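Regulation of enolase protein 1 (Saccharomyces cerevisiae, PDB 3O12) functions in the galactose metabolic pathway through the GAL83 protein and may control the level of the enolase ENO1. Local coordinates at residues Phe59-Phe64 with Val128-Lys133; Gln86-Gly91 with Asp147-Val152; Ser95-Ala100 with Thr192-Gly197. All coordinates share one frame; numbering follows the deposited sequence.

Contact 1 of 3, residues Phe59-Phe64 with Val128-Lys133; sequences FWRETF and VLTNGK
R61 reaches across to the chain reversal at G132 and K133, joining the end of strand 59-61 to the turn of the beta hairpin made by strands 122-131 and 134-140, within one antiparallel sheet of this all-beta fold. The polar part of the contact is a single hydrogen bond: R61 NE donates its N-H to G132 O at 2.9 Å. The carbonyl oxygen lies at the guanidinium edge, close to its plane, while the donor is tilted 29° from the carbonyl plane. A bend about the CG-CD bond (chi3 80°) turns the group to the turn, and the chain leading there crosses T130 at about a right angle, with R61 CD 3.7 Å from T130 CG2. T63 OG1 bonds to S134 O, while T130 OG1 pairs with S134 OG, which is also the partner of R61 N. Apolar contact comes from W60, which turns CG away from the backbone N (chi1 -172°) and brings CZ3 to 4.0 Å from V128 CG1; W60 NE1 is bonded to T63 O in the ring plane. The aliphatic parts of E62 and K133 run side by side, though their charged ends do not meet. Where the two backbones come nearest, K133 CA points a C-H at R61 O, 3.6 Å away.

Contact 2 of 3, residues Gln86-Gly91 with Asp147-Val152; sequences QVRVQG and DFWLRV. With SO4 (sulfate ion), chain B.
R88 and D147 form a two-pronged salt bridge over the end of an antiparallel strand pair. R88 NE meets D147 OD1 at 2.9 Å and R88 NH2 meets D147 OD2 at 2.8 Å, both nearly straight and on syn lone pairs, the two flat groups 15° from coplanar. With CG anti to the backbone N (chi1 -172°) and the chain extended to NE, R88 lies over one face of the W149 ring, guanidinium and ring planes 20° apart. NH1 and NH2 each bond a sulfate oxygen, probably from the crystallisation liquor, and NH1 has a second anionic partner in E204. That glutamate also accepts from W149 NE1. Farther along, Q86 OE1 takes both R151 NE and R151 NH2, each at 2.8 Å, from the same side of the amide plane. Reciprocal backbone bonds join V87 with L150 and V89 with F148; Q86, R88 and Q90 bond instead to strand 199-208, W149 and R151 to strand 158-164. V89 CB sits over the F148 ring, 3.9 Å from its centroid. Side chains alternate between a face carrying Q86, R88, W149 and R151 and an apolar one with V87, V89, F148 and L150, on neighbouring central strands of the seven-stranded antiparallel sheet.

Contact 3 of 3, residues Ser95-Ala100 with Thr192-Gly197; sequences SLYDQA and TPERGG
Y97 lays its CB against the pyrrolidine ring of P193, 3.7 Å from P193 CD, while its own backbone oxygen comes to 3.3 Å from the same carbon. The proline is thus met by both the side chain and the carbonyl of one residue. Y97 is the third residue of a type II beta turn from S95 to D98, with the positive phi (82°) that this position takes, and the turn is closed by the bond from D98 N to S95 O. Q99 also meets the proline: its NE2 passes 3.7 Å from P193 CG, the two side chains crossing at about a right angle, and the amide is steadied by a bond from NE2 to Y97 O that lies in the carbonyl plane. Q99 OE1 in turn accepts from K113.

D98 OD1 lies 3.3 Å from T192 CG2. The threonine hydroxyl serves another part of the fold, bonding to T53. E194 CD lies near the edge of the Y97 ring, one face of which is covered by L96 CG. A water lies between the two loops, giving a 3.0 Å bond to L96 O and weak ones to D98 OD1 and from E194 N.

Together these contacts pack the turn before strand 99-100 against the loop that leads from strand 185-191 to strand 199-208. With a proline nitrogen unable to donate, and D98 OD1 facing a methyl while OD2 is bonded to E94 N, the direct meeting of the two loops rests on van der Waals contact, to which the water adds a weak polar link.

From the N terminus the chain first lays down 59-64, then 86-91 and 95-100, before reaching their partners in the same order: 128-133, 147-152 and 192-197. All three contacts therefore cross, and none nests inside another; the loops they close hold 63, 55 and 91 intervening residues. Contact 1 stays within the nine-stranded sheet, and contact 2 within the seven-stranded one, on opposite sides of the chain's centre, about 23 Å apart between centres. Contact 3 packs the turn before strand 99-100, with Q99, on the loop by which the chain passes from strand 185-191 of the first sheet to strand 199-208 of the second. Its segment 95-100 also touches contact 2, where A100 packs against V89 and F148.

Contact 1 of 3, residues Phe59-Phe64 with Val128-Lys133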
loop_
_atom_site.group_PDB
_atom_site.type_symbol
_atom_site.label_atom_id
_atom_site.label_comp_id
_atom_site.label_asym_id
_atom_site.label_seq_id
_atom_site.Cartn_x
_atom_site.Cartn_y
_atom_site.Cartn_z
ATOM N N PHE A 59 -7.497 0.912 7.224
ATOM C CA PHE A 59 -7.478 2.285 6.735
ATOM C C PHE A 59 -8.754 2.497 5.939
ATOM O O PHE A 59 -8.973 1.821 4.932
ATOM C CB PHE A 59 -6.288 2.525 5.795
ATOM C CG PHE A 59 -4.961 2.673 6.490
ATOM C CD1 PHE A 59 -4.712 3.754 7.334
ATOM C CD2 PHE A 59 -3.945 1.757 6.249
ATOM C CE1 PHE A 59 -3.468 3.896 7.954
ATOM C CE2 PHE A 59 -2.698 1.893 6.867
ATOM C CZ PHE A 59 -2.467 2.956 7.716
ATOM N N TRP A 60 -9.585 3.434 6.379
ATOM C CA TRP A 60 -10.836 3.740 5.686
ATOM C C TRP A 60 -11.342 5.078 6.183
ATOM O O TRP A 60 -11.203 5.381 7.359
ATOM C CB TRP A 60 -11.907 2.673 5.971
ATOM C CG TRP A 60 -13.135 2.866 5.129
ATOM C CD1 TRP A 60 -14.329 3.436 5.504
ATOM C CD2 TRP A 60 -13.276 2.507 3.751
ATOM N NE1 TRP A 60 -15.205 3.435 4.436
ATOM C CE2 TRP A 60 -14.578 2.874 3.352
ATOM C CE3 TRP A 60 -12.424 1.911 2.813
ATOM C CZ2 TRP A 60 -15.047 2.664 2.052
ATOM C CZ3 TRP A 60 -12.893 1.702 1.521
ATOM C CH2 TRP A 60 -14.197 2.080 1.155
ATOM N N ARG A 61 -11.940 5.876 5.300
ATOM C CA ARG A 61 -12.563 7.124 5.734
ATOM C C ARG A 61 -13.991 7.272 5.222
ATOM O O ARG A 61 -14.214 7.593 4.052
ATOM C CB ARG A 61 -11.743 8.352 5.319
ATOM C CG ARG A 61 -10.738 8.802 6.355
ATOM C CD ARG A 61 -10.102 10.141 5.981
ATOM N NE ARG A 61 -10.928 11.306 6.301
ATOM C CZ ARG A 61 -11.001 11.865 7.507
ATOM N NH1 ARG A 61 -11.768 12.931 7.699
ATOM N NH2 ARG A 61 -10.322 11.357 8.526
ATOM N N GLU A 62 -14.938 7.005 6.125
ATOM C CA GLU A 62 -16.342 7.432 6.025
ATOM C C GLU A 62 -17.246 6.712 5.029
ATOM O O GLU A 62 -18.317 6.228 5.397
ATOM C CB GLU A 62 -16.435 8.946 5.797
ATOM C CG GLU A 62 -17.863 9.475 5.749
ATOM C CD GLU A 62 -18.666 9.129 6.997
ATOM O OE1 GLU A 62 -18.058 8.899 8.064
ATOM O OE2 GLU A 62 -19.913 9.092 6.909
ATOM N N THR A 63 -16.842 6.667 3.766
ATOM C CA THR A 63 -17.752 6.249 2.702
ATOM C C THR A 63 -18.535 4.979 3.007
ATOM O O THR A 63 -17.944 3.927 3.261
ATOM C CB THR A 63 -16.968 6.043 1.409
ATOM O OG1 THR A 63 -16.152 7.201 1.188
ATOM C CG2 THR A 63 -17.904 5.841 0.230
ATOM N N PHE A 64 -19.864 5.104 2.960
ATOM C CA PHE A 64 -20.814 3.985 3.059
ATOM C C PHE A 64 -20.915 3.379 4.461
ATOM O O PHE A 64 -22.000 3.346 5.051
ATOM C CB PHE A 64 -20.503 2.914 2.006
ATOM C CG PHE A 64 -21.516 1.817 1.936
ATOM C CD1 PHE A 64 -22.787 2.062 1.445
ATOM C CD2 PHE A 64 -21.187 0.531 2.336
ATOM C CE1 PHE A 64 -23.727 1.040 1.364
ATOM C CE2 PHE A 64 -22.117 -0.492 2.261
ATOM C CZ PHE A 64 -23.384 -0.237 1.775
ATOM N N VAL A 128 -7.671 2.031 -2.860
ATOM C CA VAL A 128 -8.548 2.986 -2.206
ATOM C C VAL A 128 -7.872 4.341 -2.233
ATOM O O VAL A 128 -6.784 4.503 -1.677
ATOM C CB VAL A 128 -8.847 2.599 -0.755
ATOM C CG1 VAL A 128 -9.764 3.655 -0.096
ATOM C CG2 VAL A 128 -9.499 1.225 -0.689
ATOM N N LEU A 129 -8.491 5.307 -2.896
ATOM C CA LEU A 129 -8.009 6.673 -2.938
ATOM C C LEU A 129 -8.879 7.495 -2.014
ATOM O O LEU A 129 -10.097 7.549 -2.194
ATOM C CB LEU A 129 -8.086 7.219 -4.366
ATOM C CG LEU A 129 -7.314 8.509 -4.657
ATOM C CD1 LEU A 129 -7.167 8.703 -6.158
ATOM C CD2 LEU A 129 -7.983 9.702 -4.021
ATOM N N THR A 130 -8.257 8.110 -1.016
ATOM C CA THR A 130 -8.977 8.869 -0.007
ATOM C C THR A 130 -8.600 10.328 -0.135
ATOM O O THR A 130 -7.439 10.711 0.023
ATOM C CB THR A 130 -8.659 8.321 1.391
ATOM O OG1 THR A 130 -9.126 6.968 1.448
ATOM C CG2 THR A 130 -9.341 9.139 2.478
ATOM N N ASN A 131 -9.583 11.141 -0.493
ATOM C CA ASN A 131 -9.421 12.583 -0.470
ATOM C C ASN A 131 -10.590 13.115 0.313
ATOM O O ASN A 131 -11.649 13.405 -0.255
ATOM C CB ASN A 131 -9.393 13.140 -1.891
ATOM C CG ASN A 131 -8.886 14.569 -1.940
ATOM O OD1 ASN A 131 -9.011 15.316 -0.971
ATOM N ND2 ASN A 131 -8.314 14.956 -3.072
ATOM N N GLY A 132 -10.424 13.189 1.627
ATOM C CA GLY A 132 -11.533 13.472 2.517
ATOM C C GLY A 132 -12.296 12.190 2.791
ATOM O O GLY A 132 -12.455 11.790 3.943
ATOM N N LYS A 133 -12.768 11.552 1.722
ATOM C CA LYS A 133 -13.478 10.278 1.829
ATOM C C LYS A 133 -12.867 9.229 0.899
ATOM O O LYS A 133 -12.222 9.568 -0.108
ATOM C CB LYS A 133 -14.954 10.466 1.490
ATOM C CG LYS A 133 -15.712 11.355 2.454
ATOM C CD LYS A 133 -17.165 11.448 1.993
ATOM C CE LYS A 133 -17.981 12.438 2.800
ATOM N NZ LYS A 133 -19.337 12.590 2.192
#

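Contact 2 of 3, residues Gln86-Gly91 with Asp147-Val152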
loop_
_atom_site.group_PDB
_atom_site.type_symbol
_atom_site.label_atom_id
_atom_site.label_comp_id
_atom_site.label_asym_id
_atom_site.label_seq_id
_atom_site.Cartn_x
_atom_site.Cartn_y
_atom_site.Cartn_z
ATOM N N GLN A 86 8.638 1.710 -5.976
ATOM C CA GLN A 86 8.345 0.340 -6.369
ATOM C C GLN A 86 8.699 -0.597 -5.215
ATOM O O GLN A 86 9.644 -0.328 -4.460
ATOM C CB GLN A 86 9.161 0.023 -7.620
ATOM C CG GLN A 86 9.006 -1.342 -8.221
ATOM C CD GLN A 86 9.756 -1.425 -9.538
ATOM O OE1 GLN A 86 9.540 -0.611 -10.440
ATOM N NE2 GLN A 86 10.653 -2.397 -9.651
ATOM N N VAL A 87 7.957 -1.691 -5.065
ATOM C CA VAL A 87 8.200 -2.648 -3.985
ATOM C C VAL A 87 7.659 -4.021 -4.349
ATOM O O VAL A 87 6.692 -4.138 -5.116
ATOM C CB VAL A 87 7.582 -2.146 -2.642
ATOM C CG1 VAL A 87 6.045 -2.224 -2.668
ATOM C CG2 VAL A 87 8.167 -2.876 -1.433
ATOM N N ARG A 88 8.297 -5.055 -3.818
ATOM C CA ARG A 88 7.824 -6.427 -3.944
ATOM C C ARG A 88 7.100 -6.808 -2.658
ATOM O O ARG A 88 7.560 -6.491 -1.553
ATOM C CB ARG A 88 9.005 -7.364 -4.183
ATOM C CG ARG A 88 8.615 -8.800 -4.515
ATOM C CD ARG A 88 9.857 -9.644 -4.726
ATOM N NE ARG A 88 9.519 -10.997 -5.156
ATOM C CZ ARG A 88 10.431 -11.921 -5.440
ATOM N NH1 ARG A 88 11.722 -11.632 -5.339
ATOM N NH2 ARG A 88 10.053 -13.130 -5.830
ATOM N N VAL A 89 5.974 -7.495 -2.805
ATOM C CA VAL A 89 5.090 -7.816 -1.683
ATOM C C VAL A 89 4.849 -9.314 -1.670
ATOM O O VAL A 89 4.332 -9.874 -2.636
ATOM C CB VAL A 89 3.721 -7.108 -1.818
ATOM C CG1 VAL A 89 2.865 -7.349 -0.578
ATOM C CG2 VAL A 89 3.907 -5.622 -2.043
ATOM N N GLN A 90 5.245 -9.963 -0.581
ATOM C CA GLN A 90 5.056 -11.400 -0.429
ATOM C C GLN A 90 4.276 -11.681 0.848
ATOM O O GLN A 90 4.845 -11.764 1.931
ATOM C CB GLN A 90 6.408 -12.117 -0.424
ATOM C CG GLN A 90 7.134 -11.993 -1.752
ATOM C CD GLN A 90 8.514 -12.606 -1.731
ATOM O OE1 GLN A 90 8.751 -13.659 -2.339
ATOM N NE2 GLN A 90 9.430 -11.973 -1.017
ATOM N N GLY A 91 2.969 -11.826 0.710
ATOM C CA GLY A 91 2.100 -12.006 1.856
ATOM C C GLY A 91 1.492 -13.388 1.909
ATOM O O GLY A 91 1.389 -14.079 0.892
ATOM N N ASP A 147 2.924 -13.144 -4.410
ATOM C CA ASP A 147 4.180 -12.556 -4.873
ATOM C C ASP A 147 3.911 -11.612 -6.034
ATOM O O ASP A 147 3.671 -12.049 -7.161
ATOM C CB ASP A 147 5.142 -13.662 -5.301
ATOM C CG ASP A 147 6.555 -13.165 -5.546
ATOM O OD1 ASP A 147 6.829 -11.962 -5.368
ATOM O OD2 ASP A 147 7.415 -14.002 -5.913
ATOM N N PHE A 148 3.919 -10.312 -5.755
ATOM C CA PHE A 148 3.681 -9.335 -6.805
ATOM C C PHE A 148 4.471 -8.068 -6.515
ATOM O O PHE A 148 4.984 -7.886 -5.404
ATOM C CB PHE A 148 2.181 -9.007 -6.942
ATOM C CG PHE A 148 1.586 -8.326 -5.732
ATOM C CD1 PHE A 148 1.525 -6.934 -5.654
ATOM C CD2 PHE A 148 1.093 -9.068 -4.666
ATOM C CE1 PHE A 148 0.977 -6.296 -4.539
ATOM C CE2 PHE A 148 0.554 -8.427 -3.539
ATOM C CZ PHE A 148 0.498 -7.042 -3.483
ATOM N N TRP A 149 4.579 -7.211 -7.524
ATOM C CA TRP A 149 5.213 -5.907 -7.384
ATOM C C TRP A 149 4.194 -4.808 -7.635
ATOM O O TRP A 149 3.245 -4.970 -8.420
ATOM C CB TRP A 149 6.355 -5.720 -8.393
ATOM C CG TRP A 149 7.597 -6.546 -8.147
ATOM C CD1 TRP A 149 8.755 -6.122 -7.563
ATOM C CD2 TRP A 149 7.804 -7.917 -8.508
ATOM N NE1 TRP A 149 9.669 -7.149 -7.532
ATOM C CE2 TRP A 149 9.111 -8.263 -8.102
ATOM C CE3 TRP A 149 7.009 -8.886 -9.126
ATOM C CZ2 TRP A 149 9.644 -9.542 -8.304
ATOM C CZ3 TRP A 149 7.538 -10.163 -9.324
ATOM C CH2 TRP A 149 8.844 -10.474 -8.911
ATOM N N LEU A 150 4.400 -3.678 -6.974
ATOM C CA LEU A 150 3.643 -2.458 -7.239
ATOM C C LEU A 150 4.580 -1.338 -7.602
ATOM O O LEU A 150 5.683 -1.243 -7.064
ATOM C CB LEU A 150 2.840 -2.023 -6.014
ATOM C CG LEU A 150 1.692 -2.959 -5.661
ATOM C CD1 LEU A 150 1.214 -2.722 -4.234
ATOM C CD2 LEU A 150 0.529 -2.825 -6.668
ATOM N N ARG A 151 4.133 -0.466 -8.491
ATOM C CA ARG A 151 4.860 0.737 -8.844
ATOM C C ARG A 151 3.873 1.882 -8.804
ATOM O O ARG A 151 2.800 1.827 -9.411
ATOM C CB ARG A 151 5.490 0.620 -10.235
ATOM C CG ARG A 151 6.187 1.887 -10.708
ATOM C CD ARG A 151 6.706 1.726 -12.124
ATOM N NE ARG A 151 7.830 0.801 -12.173
ATOM C CZ ARG A 151 8.394 0.360 -13.294
ATOM N NH1 ARG A 151 7.925 0.750 -14.472
ATOM N NH2 ARG A 151 9.428 -0.465 -13.234
ATOM N N VAL A 152 4.218 2.927 -8.077
ATOM C CA VAL A 152 3.355 4.093 -7.954
ATOM C C VAL A 152 4.121 5.357 -8.297
ATOM O O VAL A 152 5.257 5.548 -7.831
ATOM C CB VAL A 152 2.791 4.211 -6.539
ATOM C CG1 VAL A 152 1.911 5.450 -6.419
ATOM C CG2 VAL A 152 2.003 2.956 -6.185
HETATM S S SO4 B . 13.210 -14.999 -5.938
HETATM O O1 SO4 B . 12.288 -14.869 -7.063
HETATM O O2 SO4 B . 14.205 -16.021 -6.254
HETATM O O3 SO4 B . 13.881 -13.724 -5.700
HETATM O O4 SO4 B . 12.476 -15.392 -4.736
#

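Contact 3 of 3, residues Ser95-Ala100 with Thr192-Gly197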
loop_
_atom_site.group_PDB
_atom_site.type_symbol
_atom_site.label_atom_id
_atom_site.label_comp_id
_atom_site.label_asym_id
_atom_site.label_seq_id
_atom_site.Cartn_x
_atom_site.Cartn_y
_atom_site.Cartn_z
ATOM N N SER A 95 -7.487 -14.775 5.316
ATOM C CA SER A 95 -8.774 -14.385 5.896
ATOM C C SER A 95 -9.410 -13.155 5.254
ATOM O O SER A 95 -8.719 -12.288 4.712
ATOM C CB SER A 95 -8.627 -14.147 7.403
ATOM O OG SER A 95 -8.026 -15.257 8.046
ATOM N N LEU A 96 -10.735 -13.084 5.344
ATOM C CA LEU A 96 -11.495 -11.939 4.862
ATOM C C LEU A 96 -10.897 -10.610 5.338
ATOM O O LEU A 96 -10.662 -10.408 6.531
ATOM C CB LEU A 96 -12.959 -12.047 5.307
ATOM C CG LEU A 96 -13.908 -10.932 4.857
ATOM C CD1 LEU A 96 -14.060 -10.922 3.339
ATOM C CD2 LEU A 96 -15.266 -11.069 5.535
ATOM N N TYR A 97 -10.655 -9.716 4.385
ATOM C CA TYR A 97 -10.156 -8.364 4.647
ATOM C C TYR A 97 -8.642 -8.261 4.845
ATOM O O TYR A 97 -8.132 -7.156 5.003
ATOM C CB TYR A 97 -10.895 -7.699 5.817
ATOM C CG TYR A 97 -12.387 -7.547 5.602
ATOM C CD1 TYR A 97 -12.884 -6.893 4.479
ATOM C CD2 TYR A 97 -13.296 -8.044 6.528
ATOM C CE1 TYR A 97 -14.246 -6.748 4.279
ATOM C CE2 TYR A 97 -14.660 -7.903 6.339
ATOM C CZ TYR A 97 -15.130 -7.254 5.213
ATOM O OH TYR A 97 -16.488 -7.111 5.020
ATOM N N ASP A 98 -7.934 -9.393 4.849
ATOM C CA ASP A 98 -6.472 -9.369 4.865
ATOM C C ASP A 98 -5.978 -8.541 3.691
ATOM O O ASP A 98 -6.407 -8.763 2.563
ATOM C CB ASP A 98 -5.892 -10.775 4.730
ATOM C CG ASP A 98 -5.964 -11.569 6.015
ATOM O OD1 ASP A 98 -6.643 -11.123 6.967
ATOM O OD2 ASP A 98 -5.333 -12.646 6.065
ATOM N N GLN A 99 -5.064 -7.607 3.953
ATOM C CA GLN A 99 -4.573 -6.694 2.925
ATOM C C GLN A 99 -3.081 -6.430 3.076
ATOM O O GLN A 99 -2.573 -6.270 4.188
ATOM C CB GLN A 99 -5.224 -5.309 3.051
ATOM C CG GLN A 99 -6.718 -5.255 3.190
ATOM C CD GLN A 99 -7.173 -3.911 3.729
ATOM O OE1 GLN A 99 -6.572 -2.865 3.441
ATOM N NE2 GLN A 99 -8.227 -3.931 4.534
ATOM N N ALA A 100 -2.394 -6.318 1.951
ATOM C CA ALA A 100 -1.029 -5.814 1.959
ATOM C C ALA A 100 -0.705 -5.177 0.619
ATOM O O ALA A 100 -1.281 -5.537 -0.417
ATOM C CB ALA A 100 -0.042 -6.924 2.296
ATOM N N THR A 192 -5.099 -6.027 8.921
ATOM C CA THR A 192 -6.095 -7.070 9.172
ATOM C C THR A 192 -7.188 -6.479 10.056
ATOM O O THR A 192 -7.028 -6.388 11.269
ATOM C CB THR A 192 -5.502 -8.320 9.855
ATOM O OG1 THR A 192 -4.605 -7.926 10.902
ATOM C CG2 THR A 192 -4.756 -9.174 8.851
ATOM N N PRO A 193 -8.297 -6.039 9.443
ATOM C CA PRO A 193 -9.364 -5.376 10.201
ATOM C C PRO A 193 -9.980 -6.230 11.312
ATOM O O PRO A 193 -10.520 -5.671 12.267
ATOM C CB PRO A 193 -10.400 -5.040 9.123
ATOM C CG PRO A 193 -9.575 -4.872 7.864
ATOM C CD PRO A 193 -8.464 -5.894 7.985
ATOM N N GLU A 194 -9.888 -7.554 11.200
ATOM C CA GLU A 194 -10.377 -8.441 12.258
ATOM C C GLU A 194 -9.225 -9.087 13.038
ATOM O O GLU A 194 -8.417 -8.380 13.642
ATOM C CB GLU A 194 -11.349 -9.480 11.688
ATOM C CG GLU A 194 -12.571 -8.840 11.043
ATOM C CD GLU A 194 -13.614 -9.847 10.599
ATOM O OE1 GLU A 194 -13.233 -10.930 10.108
ATOM O OE2 GLU A 194 -14.819 -9.546 10.738
ATOM N N ARG A 195 -9.137 -10.414 13.044
ATOM C CA ARG A 195 -8.044 -11.071 13.749
ATOM C C ARG A 195 -6.710 -10.767 13.072
ATOM O O ARG A 195 -6.635 -10.634 11.850
ATOM C CB ARG A 195 -8.277 -12.581 13.860
ATOM C CG ARG A 195 -9.355 -12.957 14.869
ATOM C CD ARG A 195 -9.497 -14.467 15.012
ATOM N NE ARG A 195 -8.298 -15.086 15.570
ATOM C CZ ARG A 195 -8.094 -15.280 16.869
ATOM N NH1 ARG A 195 -6.972 -15.853 17.287
ATOM N NH2 ARG A 195 -9.008 -14.902 17.752
ATOM N N GLY A 196 -5.662 -10.638 13.877
ATOM C CA GLY A 196 -4.353 -10.323 13.342
ATOM C C GLY A 196 -3.624 -11.557 12.860
ATOM O O GLY A 196 -4.208 -12.643 12.765
ATOM N N GLY A 197 -2.345 -11.396 12.543
ATOM C CA GLY A 197 -1.511 -12.539 12.231
ATOM C C GLY A 197 -1.097 -12.688 10.778
ATOM O O GLY A 197 -0.438 -13.666 10.425
HETATM O O HOH W 1 -8.801 -9.107 8.471
#